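Acetone carboxylase alpha subunit (Xanthobacter autotrophicus Py2, PDB 5M45) is one subunit of a multi-subunit assembly, belongs to the hydantoinase B/oxoprolinase family and carries manganese and magnesium sites. Local coordinates at residues A[224-227]-A[228-231]; A[236-239]-A[240-244]. All blocks are in the same frame, centred on the assembly; numbering follows the deposited sequence.

Both contacts use helix 227-255, one after the other along the chain: contact 1 (224-231) forms the start of the helix as the chain leaves the loop after helix 214-222, and contact 2 (236-244) covers two turns further on. Their centres are about 19 Å apart and their nearest atoms about 5 Å apart, so they do not touch. One helix thus passes from a subunit boundary at its start, where contact 1 meets a second copy of this subunit, to strands 153-162 and 165-175 of the seven-stranded antiparallel sheet at contact 2. The side chains of Trp230 and Arg237 each come to about 11 Å from the bound manganese, and a chain of another protein packs on both contacts.

Contact 1 of 2, residues A[224-227]-A[228-231]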
loop_
_atom_site.group_PDB
_atom_site.type_symbol
_atom_site.label_atom_id
_atom_site.label_comp_id
_atom_site.label_asym_id
_atom_site.label_seq_id
_atom_site.Cartn_x
_atom_site.Cartn_y
_atom_site.Cartn_z
ATOM N N VAL A 224 7.535 -4.548 1.024
ATOM C CA VAL A 224 8.716 -4.172 0.225
ATOM C C VAL A 224 9.437 -5.442 -0.276
ATOM O O VAL A 224 9.266 -6.532 0.261
ATOM C CB VAL A 224 9.697 -3.239 1.016
ATOM C CG1 VAL A 224 8.960 -2.041 1.625
ATOM C CG2 VAL A 224 10.484 -3.969 2.102
ATOM N N ARG A 225 10.201 -5.280 -1.357
ATOM C CA ARG A 225 11.074 -6.334 -1.863
ATOM C C ARG A 225 12.334 -6.541 -1.011
ATOM O O ARG A 225 12.674 -7.700 -0.641
ATOM C CB ARG A 225 11.444 -6.085 -3.339
ATOM C CG ARG A 225 10.253 -6.091 -4.295
ATOM C CD ARG A 225 10.684 -5.627 -5.676
ATOM N NE ARG A 225 9.627 -5.555 -6.678
ATOM C CZ ARG A 225 8.734 -4.572 -6.808
ATOM N NH1 ARG A 225 8.707 -3.561 -5.980
ATOM N NH2 ARG A 225 7.839 -4.604 -7.813
ATOM N N THR A 226 13.030 -5.440 -0.708
ATOM C CA THR A 226 14.372 -5.480 -0.085
ATOM C C THR A 226 14.311 -5.447 1.459
ATOM O O THR A 226 14.890 -4.572 2.127
ATOM C CB THR A 226 15.274 -4.355 -0.663
ATOM O OG1 THR A 226 14.611 -3.079 -0.554
ATOM C CG2 THR A 226 15.605 -4.676 -2.149
ATOM N N THR A 227 13.591 -6.420 2.024
ATOM C CA THR A 227 13.267 -6.443 3.460
ATOM C C THR A 227 14.462 -6.225 4.411
ATOM O O THR A 227 14.379 -5.389 5.325
ATOM C CB THR A 227 12.559 -7.762 3.801
ATOM O OG1 THR A 227 11.370 -7.886 2.992
ATOM C CG2 THR A 227 12.186 -7.803 5.290
ATOM N N ARG A 228 15.542 -6.989 4.236
ATOM C CA ARG A 228 16.682 -6.905 5.151
ATOM C C ARG A 228 17.314 -5.487 5.089
ATOM O O ARG A 228 17.692 -4.928 6.105
ATOM C CB ARG A 228 17.752 -7.996 4.850
ATOM C CG ARG A 228 18.931 -7.956 5.815
ATOM C CD ARG A 228 20.121 -8.954 5.499
ATOM N NE ARG A 228 20.587 -8.914 4.085
ATOM C CZ ARG A 228 20.085 -9.681 3.089
ATOM N NH1 ARG A 228 19.069 -10.536 3.298
ATOM N NH2 ARG A 228 20.585 -9.582 1.838
ATOM N N TYR A 229 17.398 -4.923 3.878
ATOM C CA TYR A 229 17.978 -3.588 3.660
ATOM C C TYR A 229 17.102 -2.519 4.305
ATOM O O TYR A 229 17.612 -1.642 5.007
ATOM C CB TYR A 229 18.184 -3.320 2.151
ATOM C CG TYR A 229 19.174 -4.281 1.508
ATOM C CD1 TYR A 229 18.718 -5.465 0.918
ATOM C CD2 TYR A 229 20.543 -3.990 1.446
ATOM C CE1 TYR A 229 19.601 -6.381 0.343
ATOM C CE2 TYR A 229 21.433 -4.864 0.859
ATOM C CZ TYR A 229 20.957 -6.046 0.281
ATOM O OH TYR A 229 21.839 -6.933 -0.291
ATOM N N TRP A 230 15.784 -2.646 4.106
ATOM C CA TRP A 230 14.755 -1.829 4.806
ATOM C C TRP A 230 14.954 -1.818 6.349
ATOM O O TRP A 230 14.929 -0.764 6.981
ATOM C CB TRP A 230 13.319 -2.339 4.451
ATOM C CG TRP A 230 12.247 -1.796 5.317
ATOM C CD1 TRP A 230 11.868 -2.272 6.542
ATOM C CD2 TRP A 230 11.440 -0.627 5.073
ATOM N NE1 TRP A 230 10.862 -1.491 7.064
ATOM C CE2 TRP A 230 10.593 -0.467 6.190
ATOM C CE3 TRP A 230 11.358 0.297 4.026
ATOM C CZ2 TRP A 230 9.640 0.566 6.281
ATOM C CZ3 TRP A 230 10.386 1.321 4.098
ATOM C CH2 TRP A 230 9.554 1.444 5.250
ATOM N N MET A 231 15.123 -3.008 6.915
ATOM C CA MET A 231 15.240 -3.192 8.382
ATOM C C MET A 231 16.468 -2.446 8.951
ATOM O O MET A 231 16.361 -1.731 9.972
ATOM C CB MET A 231 15.288 -4.681 8.764
ATOM C CG MET A 231 13.937 -5.405 8.598
ATOM S SD MET A 231 14.025 -7.208 8.771
ATOM C CE MET A 231 14.215 -7.286 10.531
#
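Val224 and Trp230 meet through the valine's methyl groups. CG2 of Val224 touches CB of Trp230 at 4.0 Å, while CG1 of Val224 approaches the indole obliquely near CE3 of Trp230, at 4.1 Å. The two side chains stand roughly perpendicular. With CG anti to the backbone N (chi1 167°), the indole swings away from the loop although its CB points toward it. Separately, CB of Thr226 approaches CD1 of Tyr229 obliquely at 3.9 Å. One residue on, Thr227 and Met231 run side by side in the same direction, the CG2 methyl of Thr227 4.0 Å from SD of Met231.

Two i to i+4 backbone bonds open helix 227-255, the first accepted by the loop residue Thr226 at the N-cap position. The N-H of Trp230 reaches O of Thr226 at 2.9 Å, almost straight at 177°. That of Met231 reaches O of Thr227 at 3.0 Å and is more bent. Thr226 is also the centre of an inverse gamma turn, closed by a weak bond from N of Thr227 to O of Arg225, which turns the chain sharply just before the helix.

The threonine hydroxyls bond outside the two segments: OG1 of Thr226 with Asp178, which also takes the backbone N of Arg225, and OG1 of Thr227 with the carbonyl of Gln221 at the end of helix 214-222. Trp216 and Ser220 of that helix touch Trp230, and Arg228 forms a salt bridge with Glu449. Arg393 of a second copy of this subunit donates to the carbonyl oxygens of Val224 and Arg225.

Contact 2 of 2, residues A[236-239]-A[240-244]; sequences TRIA and GCHMI
Residues 236-239 and 240-244 form consecutive turns of one alpha-helix, joined by four i to i+4 backbone bonds. The link from N of Gly240 to O of Thr236 is weak at 3.3 Å, though nearly straight. The next three shorten step by step: N of Cys241 to O of Arg237 at 3.1 Å, N of His242 to O of Ile238 at 3.0 Å, and N of Met243 to O of Ala239 at 2.9 Å.

These turns belong to helix 227-255, which lies against the seven-stranded antiparallel sheet. Arg237 and Cys241, four residues apart, both face it: Ile154 and Val158 of strand 153-162 touch them in turn, and Val170 of strand 165-175 packs on Cys241 and Ile244. The guanidinium of Arg237 bonds through NE to OG1 of Thr156 and through NH1 to OG1 of Thr174, so two threonines on neighbouring strands fix its rotation.

Ile238 and His242 run alongside each other in one direction, where a chain of another protein packs on both. The gamma-methyl CG2 of Ile238 lies over one face of the imidazole, displaced from the ring centre, in a CH-pi contact 4.1 Å from the centroid of the His242 ring and 22° off its normal. A chi1 of -63° puts CG2 of Ile238 anti to its backbone N, which carries the methyl toward the next turn, where the ring of His242 lies.

Further round, Met243 lays its thioether chain back along the previous turn. Its first torsion of -70° sets CG beside its own backbone N, and CG of Met243 comes to 3.2 Å from O of Ala239.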
loop_
_atom_site.group_PDB
_atom_site.type_symbol
_atom_site.label_atom_id
_atom_site.label_comp_id
_atom_site.label_asym_id
_atom_site.label_seq_id
_atom_site.Cartn_x
_atom_site.Cartn_y
_atom_site.Cartn_z
ATOM N N THR A 236 19.310 2.427 11.449
ATOM C CA THR A 236 20.125 3.609 11.159
ATOM C C THR A 236 19.449 4.926 11.570
ATOM O O THR A 236 20.066 5.769 12.233
ATOM C CB THR A 236 20.476 3.685 9.625
ATOM O OG1 THR A 236 21.282 2.535 9.279
ATOM C CG2 THR A 236 21.229 4.933 9.284
ATOM N N ARG A 237 18.182 5.095 11.193
ATOM C CA ARG A 237 17.455 6.331 11.515
ATOM C C ARG A 237 17.217 6.470 13.044
ATOM O O ARG A 237 17.417 7.555 13.621
ATOM C CB ARG A 237 16.103 6.412 10.790
ATOM C CG ARG A 237 16.181 6.488 9.268
ATOM C CD ARG A 237 14.815 6.695 8.603
ATOM N NE ARG A 237 13.828 5.660 8.946
ATOM C CZ ARG A 237 13.646 4.519 8.291
ATOM N NH1 ARG A 237 14.366 4.187 7.228
ATOM N NH2 ARG A 237 12.710 3.672 8.710
ATOM N N ILE A 238 16.792 5.374 13.692
ATOM C CA ILE A 238 16.523 5.427 15.135
ATOM C C ILE A 238 17.814 5.730 15.930
ATOM O O ILE A 238 17.766 6.484 16.921
ATOM C CB ILE A 238 15.871 4.122 15.669
ATOM C CG1 ILE A 238 14.553 3.933 15.015
ATOM C CG2 ILE A 238 15.594 4.268 17.148
ATOM C CD1 ILE A 238 13.957 2.543 15.214
ATOM N N ALA A 239 18.945 5.132 15.522
ATOM C CA ALA A 239 20.234 5.387 16.176
ATOM C C ALA A 239 20.582 6.865 16.190
ATOM O O ALA A 239 20.877 7.434 17.242
ATOM C CB ALA A 239 21.361 4.601 15.508
ATOM N N GLY A 240 20.561 7.487 15.023
ATOM C CA GLY A 240 20.914 8.888 14.945
ATOM C C GLY A 240 19.950 9.824 15.696
ATOM O O GLY A 240 20.397 10.760 16.356
ATOM N N CYS A 241 18.666 9.562 15.602
ATOM C CA CYS A 241 17.662 10.314 16.376
ATOM C C CYS A 241 17.951 10.248 17.883
ATOM O O CYS A 241 17.943 11.289 18.547
ATOM C CB CYS A 241 16.235 9.842 16.080
ATOM S SG CYS A 241 15.605 10.266 14.418
ATOM N N HIS A 242 18.221 9.041 18.407
ATOM C CA HIS A 242 18.483 8.865 19.849
ATOM C C HIS A 242 19.841 9.413 20.302
ATOM O O HIS A 242 19.931 9.935 21.414
ATOM C CB HIS A 242 18.249 7.397 20.301
ATOM C CG HIS A 242 16.795 7.034 20.384
ATOM N ND1 HIS A 242 16.357 5.755 20.670
ATOM C CD2 HIS A 242 15.682 7.782 20.206
ATOM C CE1 HIS A 242 15.034 5.743 20.702
ATOM N NE2 HIS A 242 14.604 6.962 20.415
ATOM N N MET A 243 20.858 9.344 19.435
ATOM C CA MET A 243 22.160 10.009 19.689
ATOM C C MET A 243 21.970 11.525 19.870
ATOM O O MET A 243 22.516 12.122 20.806
ATOM C CB MET A 243 23.175 9.736 18.546
ATOM C CG MET A 243 23.678 8.296 18.481
ATOM S SD MET A 243 24.593 7.934 16.977
ATOM C CE MET A 243 26.064 8.885 17.300
ATOM N N ILE A 244 21.171 12.133 18.999
ATOM C CA ILE A 244 20.928 13.590 19.066
ATOM C C ILE A 244 20.072 13.957 20.286
ATOM O O ILE A 244 20.380 14.934 20.968
ATOM C CB ILE A 244 20.355 14.128 17.733
ATOM C CG1 ILE A 244 21.431 14.076 16.628
ATOM C CG2 ILE A 244 19.829 15.561 17.879
ATOM C CD1 ILE A 244 20.830 13.978 15.223
#